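Local coordinates for protein Arf-GAP (Mus musculus, PDB 5C79) that probably activates GTP hydrolysis by Arf GTPases in a phosphoinositide-dependent way, its PH domain binding phosphatidylinositol 4,5-bisphosphate, at residues 45-50 with 57-62; 96-101 with 109-114; 66-71 with 80-85. All coordinates share one frame; numbering follows the deposited sequence.

Interaction 1: residues 45-50 with 57-62; sequences LLKKSD and QRRKCA. With PBU ((2R)-3-{[(R)-hydroxy{[(1R,2R,3S,4R,5R,6S)-2,3,6-trihydroxy-4,5-bis(phosphonooxy)cyclohexyl]oxy}phosphoryl]oxy}propane-1 ,2-diyl dibutanoate), chain C.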
# COMPACT_ATOMS: atom_id res chain seq x y z
N LEU A 45 3.18 6.58 2.39
CA LEU A 45 3.97 5.84 1.41
C LEU A 45 4.41 6.82 0.31
O LEU A 45 3.70 7.78 0.03
CB LEU A 45 3.15 4.72 0.77
CG LEU A 45 2.99 3.47 1.64
CD1 LEU A 45 1.96 2.56 1.01
CD2 LEU A 45 4.30 2.74 1.85
N LEU A 46 5.59 6.60 -0.25
CA LEU A 46 5.99 7.28 -1.49
C LEU A 46 5.27 6.55 -2.64
O LEU A 46 5.32 5.35 -2.70
CB LEU A 46 7.51 7.23 -1.68
CG LEU A 46 8.33 7.93 -0.62
CD1 LEU A 46 9.81 7.65 -0.82
CD2 LEU A 46 8.06 9.43 -0.70
N LYS A 47 4.60 7.31 -3.50
CA LYS A 47 3.92 6.77 -4.69
C LYS A 47 4.57 7.37 -5.91
O LYS A 47 4.64 8.59 -6.02
CB LYS A 47 2.44 7.07 -4.66
CG LYS A 47 1.77 6.71 -6.01
CD LYS A 47 0.29 6.94 -6.11
CE LYS A 47 -0.13 8.38 -6.05
NZ LYS A 47 0.01 9.23 -7.25
N LYS A 48 5.07 6.54 -6.82
CA LYS A 48 5.77 7.05 -8.01
C LYS A 48 4.78 7.67 -9.00
O LYS A 48 3.77 7.02 -9.35
CB LYS A 48 6.56 5.96 -8.72
CG LYS A 48 7.62 6.56 -9.64
CD LYS A 48 8.46 5.52 -10.35
CE LYS A 48 9.47 4.81 -9.47
NZ LYS A 48 10.55 5.74 -9.02
N SER A 49 5.06 8.90 -9.43
CA SER A 49 4.32 9.51 -10.53
C SER A 49 4.77 8.86 -11.85
O SER A 49 5.73 8.10 -11.90
CB SER A 49 4.57 11.01 -10.61
OG SER A 49 5.88 11.30 -11.05
N ASP A 50 4.08 9.19 -12.92
CA ASP A 50 4.54 8.79 -14.27
C ASP A 50 4.33 9.91 -15.27
O ASP A 50 3.68 10.92 -14.96
CB ASP A 50 3.84 7.49 -14.71
CG ASP A 50 4.59 6.75 -15.82
OD1 ASP A 50 5.81 6.95 -15.99
OD2 ASP A 50 3.96 5.94 -16.52
N GLN A 57 6.42 10.59 -4.72
CA GLN A 57 5.59 11.60 -4.07
C GLN A 57 4.94 11.02 -2.84
O GLN A 57 4.26 9.97 -2.90
CB GLN A 57 4.52 12.16 -5.03
CG GLN A 57 5.15 12.75 -6.28
CD GLN A 57 4.15 13.32 -7.25
OE1 GLN A 57 3.24 12.65 -7.70
NE2 GLN A 57 4.34 14.58 -7.61
N ARG A 58 5.13 11.70 -1.72
CA ARG A 58 4.60 11.20 -0.45
C ARG A 58 3.08 11.35 -0.36
O ARG A 58 2.53 12.44 -0.59
CB ARG A 58 5.28 11.89 0.74
CG ARG A 58 4.90 11.23 2.05
CD ARG A 58 5.89 11.48 3.15
NE ARG A 58 5.82 12.87 3.53
CZ ARG A 58 6.76 13.49 4.25
NH1 ARG A 58 7.87 12.86 4.66
NH2 ARG A 58 6.59 14.77 4.53
N ARG A 59 2.42 10.28 0.00
CA ARG A 59 0.97 10.28 0.17
C ARG A 59 0.53 9.66 1.49
O ARG A 59 1.10 8.69 1.98
CB ARG A 59 0.32 9.51 -0.98
CG ARG A 59 0.59 10.11 -2.34
CD ARG A 59 -0.12 11.44 -2.48
NE ARG A 59 0.09 12.06 -3.80
CZ ARG A 59 0.93 13.07 -4.08
NH1 ARG A 59 1.73 13.62 -3.18
NH2 ARG A 59 0.98 13.54 -5.33
N LYS A 60 -0.49 10.26 2.08
CA LYS A 60 -1.11 9.71 3.28
C LYS A 60 -1.86 8.44 2.87
O LYS A 60 -2.65 8.48 1.94
CB LYS A 60 -2.11 10.71 3.86
CG LYS A 60 -2.66 10.30 5.21
CD LYS A 60 -3.86 11.14 5.65
CE LYS A 60 -4.93 10.27 6.30
NZ LYS A 60 -6.18 11.05 6.56
N CYS A 61 -1.59 7.33 3.55
CA CYS A 61 -2.19 6.02 3.26
C CYS A 61 -2.69 5.40 4.54
O CYS A 61 -2.07 5.55 5.58
CB CYS A 61 -1.15 5.10 2.62
SG CYS A 61 -0.69 5.60 0.97
N ALA A 62 -3.79 4.67 4.45
CA ALA A 62 -4.30 3.95 5.60
C ALA A 62 -4.94 2.63 5.15
O ALA A 62 -5.60 2.59 4.12
CB ALA A 62 -5.31 4.79 6.36
P1 PBU C . 2.13 16.69 -10.21
P4 PBU C . -1.10 9.42 -10.65
P5 PBU C . -2.45 12.28 -6.91
C3' PBU C . 3.12 18.16 -12.12
C2' PBU C . 2.63 18.09 -13.54
O2' PBU C . 3.63 17.47 -14.37
C1' PBU C . 2.17 19.50 -13.97
O1' PBU C . 0.98 19.35 -14.72
C1 PBU C . 0.89 14.30 -10.12
O1 PBU C . 0.92 15.66 -10.55
C2 PBU C . 1.29 13.31 -11.24
O2 PBU C . 0.50 13.35 -12.43
C3 PBU C . 1.14 11.90 -10.75
O3 PBU C . 1.44 10.98 -11.83
C4 PBU C . -0.28 11.78 -10.18
O4 PBU C . -0.37 10.48 -9.74
C5 PBU C . -0.63 12.63 -8.99
O5 PBU C . -1.97 12.43 -8.45
C6 PBU C . -0.50 14.03 -9.50
O6 PBU C . -0.74 14.81 -8.36
C7 PBU C . 4.86 18.23 -14.61
O7 PBU C . 5.74 18.30 -13.76
C8 PBU C . 5.07 18.87 -15.96
C9 PBU C . 5.70 17.83 -16.87
C10 PBU C . 4.86 16.58 -16.83
C11 PBU C . -0.30 19.94 -14.36
O11 PBU C . -0.57 20.19 -13.19
C12 PBU C . -1.27 20.25 -15.47
C13 PBU C . -0.55 21.13 -16.48
C14 PBU C . 0.24 20.31 -17.48
O41 PBU C . -0.22 8.88 -11.77
O42 PBU C . -2.40 10.14 -10.96
O43 PBU C . -1.16 8.28 -9.67
O51 PBU C . -3.75 11.53 -7.15
O52 PBU C . -1.36 11.37 -6.35
O53 PBU C . -2.56 13.50 -6.09
OP1 PBU C . 2.00 17.82 -11.31
OP2 PBU C . 3.44 15.93 -10.27
OP3 PBU C . 1.82 17.51 -8.98
O HOH W 1 2.60 10.06 -7.32
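Leu45 and Lys47 pair with Arg59 and Gln57 as antiparallel hydrogen-bonded partners, the short strand segments 45-48 and 57-62 being inclined at 126°. Lys47, Gln57 and Arg59 share one face, and all three reach one bound phosphoinositide. The lysine chain leaves with CG opposite the backbone nitrogen (chi1 171°), then bends at its last two torsions, which carries NZ to 2.7 Å from O52 of the 5-phosphate. Lys47 NZ also donates to O43 of the 4-phosphate at 2.9 Å. Arg59 brings NE to the same O52 at 3.0 Å, the oxygen lying at the guanidinium edge in its plane, while Gln57 CB lies above one face, toward the rim, and NH1 donates to Arg58 O. This is the first hairpin of the PH domain, whose basic strands and connecting loop form the canonical phosphoinositide pocket; Arg53, His72, Ala73 and Arg106 complete the grip on this lipid. The non-hydrogen-bonded pair Leu46 and Arg58 turns to the other face, Leu46 CD2 lying 4.0 Å from Arg58 CB, and with Phe44, Trp56 and Glu113 both line a second phosphoinositide site. O52 binds both NZ of Lys47 and NE of Arg59, which stand 4.5 Å apart. Gln57 NE2 donates to OP2 of the phosphodiester at 3.1 Å, whereas OE1 accepts a hydrogen bond from a water shared with Lys47 O and NZ. Leu45 CB rests against Cys61 SG at 3.9 Å.

Interaction 2: residues 96-101 with 109-114; sequences KKSFDL and HFQAED
Asp100 and His109 both turn CG anti to the carbonyl carbon, which lays their side chains alongside each other, pointing the same way from a non-hydrogen-bonded pair. His109 ND1 donates to Asp100 OD1 at 2.8 Å; the oxygen lies in the imidazole plane, whereas the nitrogen meets the carboxylate from above its plane. Such a bond would fix the rotation of the ring and probably raise the basicity of the histidine. On the same face Gln111 extends its chain and sends NE2 to Ser98 OG, 3.0 Å away and in the amide plane; that hydroxyl is also hydrogen-bonded to Asp95. The other end of the amide, OE1, accepts from a water that Lys97 NZ and Ala112 O share, while the aliphatic part of Lys97 lies against the Asp114 backbone, Lys97 CD being 3.4 Å from Asp114 CA.

The opposite face is apolar. Phe99 takes the torsion that sets CG between N and the carbonyl carbon (chi1 61°), turning a ring face toward Phe110 CB in a CH-pi contact 3.9 Å from the ring centroid. The two rings are inclined at 42°, and Leu101 CB meets the edge of Phe110 at CE2, 3.8 Å away. In the seven-stranded, strongly bent antiparallel barrel of the PH fold, capped at one end by the C-terminal helix, strand 106-111 also pairs with 41-48, and 98-103 with 88-91. Phe99 packs on Ile122 and Leu125 of that helix, 115-135, which Asp114 N-caps, and Phe110 reaches across the core to Ile70 of strand 67-70.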
# COMPACT_ATOMS: atom_id res chain seq x y z
N LYS A 96 14.44 -3.97 -0.68
CA LYS A 96 13.76 -4.13 0.62
C LYS A 96 13.17 -2.81 1.14
O LYS A 96 13.18 -2.55 2.34
CB LYS A 96 14.68 -4.77 1.66
CG LYS A 96 15.17 -6.19 1.32
CD LYS A 96 16.25 -6.64 2.30
CE LYS A 96 17.13 -7.75 1.71
NZ LYS A 96 16.58 -9.11 2.01
N LYS A 97 12.75 -1.96 0.20
CA LYS A 97 11.91 -0.77 0.52
C LYS A 97 10.76 -0.51 -0.45
O LYS A 97 9.77 0.15 -0.05
CB LYS A 97 12.70 0.52 0.63
CG LYS A 97 13.69 0.60 1.75
CD LYS A 97 14.07 2.04 2.04
CE LYS A 97 14.79 2.71 0.88
NZ LYS A 97 15.13 4.13 1.26
N SER A 98 10.91 -0.91 -1.71
CA SER A 98 9.92 -0.68 -2.74
C SER A 98 9.01 -1.88 -2.86
O SER A 98 9.46 -3.02 -2.76
CB SER A 98 10.53 -0.41 -4.10
OG SER A 98 11.42 0.71 -4.03
N PHE A 99 7.74 -1.63 -3.15
CA PHE A 99 6.84 -2.70 -3.56
C PHE A 99 5.78 -2.17 -4.49
O PHE A 99 5.41 -1.02 -4.41
CB PHE A 99 6.17 -3.38 -2.35
CG PHE A 99 5.32 -2.48 -1.51
CD1 PHE A 99 5.88 -1.65 -0.56
CD2 PHE A 99 3.92 -2.50 -1.64
CE1 PHE A 99 5.06 -0.83 0.24
CE2 PHE A 99 3.12 -1.71 -0.85
CZ PHE A 99 3.69 -0.87 0.08
N ASP A 100 5.28 -3.05 -5.35
CA ASP A 100 4.13 -2.74 -6.16
C ASP A 100 2.85 -3.27 -5.53
O ASP A 100 2.84 -4.33 -4.89
CB ASP A 100 4.30 -3.37 -7.54
CG ASP A 100 5.32 -2.66 -8.39
OD1 ASP A 100 5.88 -1.63 -7.97
OD2 ASP A 100 5.57 -3.19 -9.51
N LEU A 101 1.77 -2.55 -5.78
CA LEU A 101 0.41 -3.04 -5.53
C LEU A 101 -0.35 -3.11 -6.84
O LEU A 101 -0.68 -2.08 -7.48
CB LEU A 101 -0.32 -2.16 -4.52
CG LEU A 101 -1.65 -2.73 -4.03
CD1 LEU A 101 -1.45 -3.99 -3.20
CD2 LEU A 101 -2.34 -1.69 -3.21
N HIS A 109 3.17 1.90 -7.75
CA HIS A 109 4.57 1.67 -7.36
C HIS A 109 4.79 2.44 -6.09
O HIS A 109 4.73 3.68 -6.11
CB HIS A 109 5.57 2.14 -8.41
CG HIS A 109 5.30 1.57 -9.75
ND1 HIS A 109 5.40 0.22 -10.01
CD2 HIS A 109 4.83 2.14 -10.89
CE1 HIS A 109 5.07 -0.02 -11.26
NE2 HIS A 109 4.71 1.13 -11.82
N PHE A 110 5.03 1.73 -4.99
CA PHE A 110 5.20 2.36 -3.69
C PHE A 110 6.62 2.18 -3.19
O PHE A 110 7.33 1.26 -3.59
CB PHE A 110 4.27 1.74 -2.64
CG PHE A 110 2.81 2.06 -2.82
CD1 PHE A 110 2.34 3.37 -2.78
CD2 PHE A 110 1.88 1.04 -3.03
CE1 PHE A 110 1.00 3.66 -2.90
CE2 PHE A 110 0.53 1.32 -3.16
CZ PHE A 110 0.07 2.63 -3.11
N GLN A 111 7.02 3.07 -2.30
CA GLN A 111 8.27 2.91 -1.53
C GLN A 111 8.02 3.30 -0.09
O GLN A 111 7.47 4.38 0.19
CB GLN A 111 9.43 3.65 -2.18
CG GLN A 111 10.76 3.39 -1.53
CD GLN A 111 11.91 4.06 -2.23
OE1 GLN A 111 12.47 5.05 -1.76
NE2 GLN A 111 12.31 3.49 -3.37
N ALA A 112 8.44 2.43 0.83
CA ALA A 112 8.39 2.75 2.25
C ALA A 112 9.61 3.57 2.66
O ALA A 112 10.59 3.68 1.94
CB ALA A 112 8.34 1.46 3.07
N GLU A 113 9.56 4.08 3.88
CA GLU A 113 10.70 4.86 4.46
C GLU A 113 12.01 4.11 4.64
O GLU A 113 13.09 4.64 4.35
CB GLU A 113 10.28 5.41 5.82
CG GLU A 113 11.17 6.51 6.40
CD GLU A 113 10.71 6.93 7.78
OE1 GLU A 113 9.51 6.70 8.14
OE2 GLU A 113 11.55 7.50 8.52
N ASP A 114 11.91 2.90 5.17
CA ASP A 114 13.04 2.00 5.28
C ASP A 114 12.57 0.54 5.27
O ASP A 114 11.38 0.31 5.09
CB ASP A 114 13.83 2.33 6.56
CG ASP A 114 12.99 2.28 7.80
OD1 ASP A 114 11.93 1.63 7.85
OD2 ASP A 114 13.42 2.92 8.77
O HOH W 2 12.42 5.44 0.90
O HOH W 3 7.68 0.08 -6.34

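Interaction 3: residues 66-71 with 80-85; sequences GILTIS and AKLNLL
Ala80, facing Ile70, opens the second strand of a beta hairpin at one edge of the PH-domain beta-barrel, where 80-83 is outermost in the strand order and runs antiparallel to 67-70. Its carbonyl O accepts from Ile70 N at 2.8 Å, and its CB sits beside the isoleucine on the face turned to Tyr108. Lys81 points to the other face, alongside Thr69. Beyond CG its chain is extended until the last torsion (chi4 -73°), where it bends to place NZ 3.0 Å from Thr69 OG1; nearer the backbone, Lys81 CB touches Ile67 CG2 at 3.9 Å. One lysine thus makes a polar contact at its tip and an apolar one near its root, both across the hairpin. Leu82 returns to the apolar face, exchanging two backbone bonds with Leu68. Its CD1 methyl reaches diagonally to Ile70 CD1, 3.8 Å away, and the leucine also packs on Tyr108 and Leu101 of other strands. Asn83 ends the strand in an Asx turn, OD1 accepting from the backbone N of Leu85 as the chain enters a 3-10 segment. Leu84, the first residue of that segment, donates its N to Gly66 O and directs its side chain inward, toward Val63 and Leu125 of the C-terminal helix, with CD2 4.0 Å from Leu68 CB. A single water donates to both Gly66 O, at 2.9 Å, and Asn83 OD1, at 2.6 Å.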
# COMPACT_ATOMS: atom_id res chain seq x y z
N GLY A 66 -10.11 -4.01 5.25
CA GLY A 66 -9.74 -4.64 4.00
C GLY A 66 -9.54 -3.71 2.83
O GLY A 66 -9.46 -4.16 1.70
N ILE A 67 -9.44 -2.41 3.13
CA ILE A 67 -9.29 -1.37 2.13
C ILE A 67 -8.04 -0.52 2.37
O ILE A 67 -7.81 -0.08 3.48
CB ILE A 67 -10.52 -0.43 2.13
CG1 ILE A 67 -11.79 -1.20 1.78
CG2 ILE A 67 -10.37 0.71 1.13
CD1 ILE A 67 -13.08 -0.43 2.03
N LEU A 68 -7.29 -0.28 1.30
CA LEU A 68 -6.17 0.67 1.31
C LEU A 68 -6.73 1.99 0.77
O LEU A 68 -7.20 2.04 -0.38
CB LEU A 68 -5.00 0.22 0.43
CG LEU A 68 -3.85 1.23 0.30
CD1 LEU A 68 -3.22 1.58 1.66
CD2 LEU A 68 -2.82 0.73 -0.69
N THR A 69 -6.66 3.03 1.59
CA THR A 69 -7.12 4.36 1.19
C THR A 69 -5.86 5.17 0.90
O THR A 69 -4.97 5.26 1.77
CB THR A 69 -8.02 4.98 2.29
OG1 THR A 69 -9.24 4.23 2.36
CG2 THR A 69 -8.40 6.40 1.98
N ILE A 70 -5.78 5.71 -0.32
CA ILE A 70 -4.61 6.48 -0.75
C ILE A 70 -5.07 7.92 -0.98
O ILE A 70 -5.88 8.19 -1.87
CB ILE A 70 -3.98 5.96 -2.06
CG1 ILE A 70 -3.68 4.48 -1.97
CG2 ILE A 70 -2.71 6.72 -2.35
CD1 ILE A 70 -3.50 3.82 -3.32
N SER A 71 -4.53 8.83 -0.19
CA SER A 71 -4.91 10.23 -0.27
C SER A 71 -4.31 10.85 -1.49
O SER A 71 -3.29 10.43 -2.01
CB SER A 71 -4.54 11.00 1.00
OG SER A 71 -5.21 10.44 2.12
N ALA A 80 -8.57 7.64 -3.07
CA ALA A 80 -8.73 6.39 -3.78
C ALA A 80 -8.87 5.27 -2.76
O ALA A 80 -8.18 5.27 -1.72
CB ALA A 80 -7.52 6.13 -4.67
N LYS A 81 -9.79 4.36 -3.04
CA LYS A 81 -10.01 3.18 -2.20
C LYS A 81 -9.72 1.92 -3.00
O LYS A 81 -10.34 1.68 -4.03
CB LYS A 81 -11.44 3.18 -1.65
CG LYS A 81 -11.66 4.36 -0.72
CD LYS A 81 -12.95 4.29 0.08
CE LYS A 81 -12.99 5.37 1.16
NZ LYS A 81 -12.07 5.12 2.32
N LEU A 82 -8.79 1.11 -2.49
CA LEU A 82 -8.39 -0.13 -3.12
C LEU A 82 -8.89 -1.28 -2.25
O LEU A 82 -8.59 -1.35 -1.07
CB LEU A 82 -6.90 -0.20 -3.33
CG LEU A 82 -6.30 0.82 -4.31
CD1 LEU A 82 -4.83 0.49 -4.46
CD2 LEU A 82 -6.99 0.80 -5.67
N ASN A 83 -9.67 -2.15 -2.86
CA ASN A 83 -10.17 -3.37 -2.21
C ASN A 83 -9.04 -4.40 -2.24
O ASN A 83 -8.63 -4.90 -3.31
CB ASN A 83 -11.42 -3.89 -2.95
CG ASN A 83 -11.80 -5.33 -2.57
OD1 ASN A 83 -11.35 -5.86 -1.56
ND2 ASN A 83 -12.60 -5.98 -3.45
N LEU A 84 -8.49 -4.70 -1.07
CA LEU A 84 -7.29 -5.57 -1.03
C LEU A 84 -7.55 -7.03 -1.43
O LEU A 84 -6.62 -7.73 -1.83
CB LEU A 84 -6.60 -5.49 0.32
CG LEU A 84 -6.01 -4.10 0.67
CD1 LEU A 84 -5.52 -4.08 2.10
CD2 LEU A 84 -4.90 -3.72 -0.29
N LEU A 85 -8.80 -7.45 -1.45
CA LEU A 85 -9.10 -8.79 -2.04
C LEU A 85 -8.73 -8.96 -3.49
O LEU A 85 -8.47 -10.07 -3.95
CB LEU A 85 -10.59 -9.13 -1.86
CG LEU A 85 -10.98 -9.64 -0.49
CD1 LEU A 85 -12.49 -9.67 -0.37
CD2 LEU A 85 -10.40 -11.03 -0.25
O HOH W 4 -11.30 -6.24 1.02

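From the N terminus, interaction 1 closes the first hairpin across the loop that begins at Ser49. Strand 56-64 then pairs with 67-70 through Ala62 O and Thr69 N, leading directly into interaction 3, whose hairpin closes a longer loop at the sheet end. Interaction 2 closes the last hairpin, just ahead of the C-terminal helix. The three follow in series; none nests within or crosses another. Strands 41-48 and 106-111 are neighbours and join interactions 1 and 2 by backbone bonds such as Leu46 O to Gln111 N, while the bent sheet brings Leu101 and Phe110 of interaction 2 onto Leu68, Leu82 and Ile70 of interaction 3 across the core.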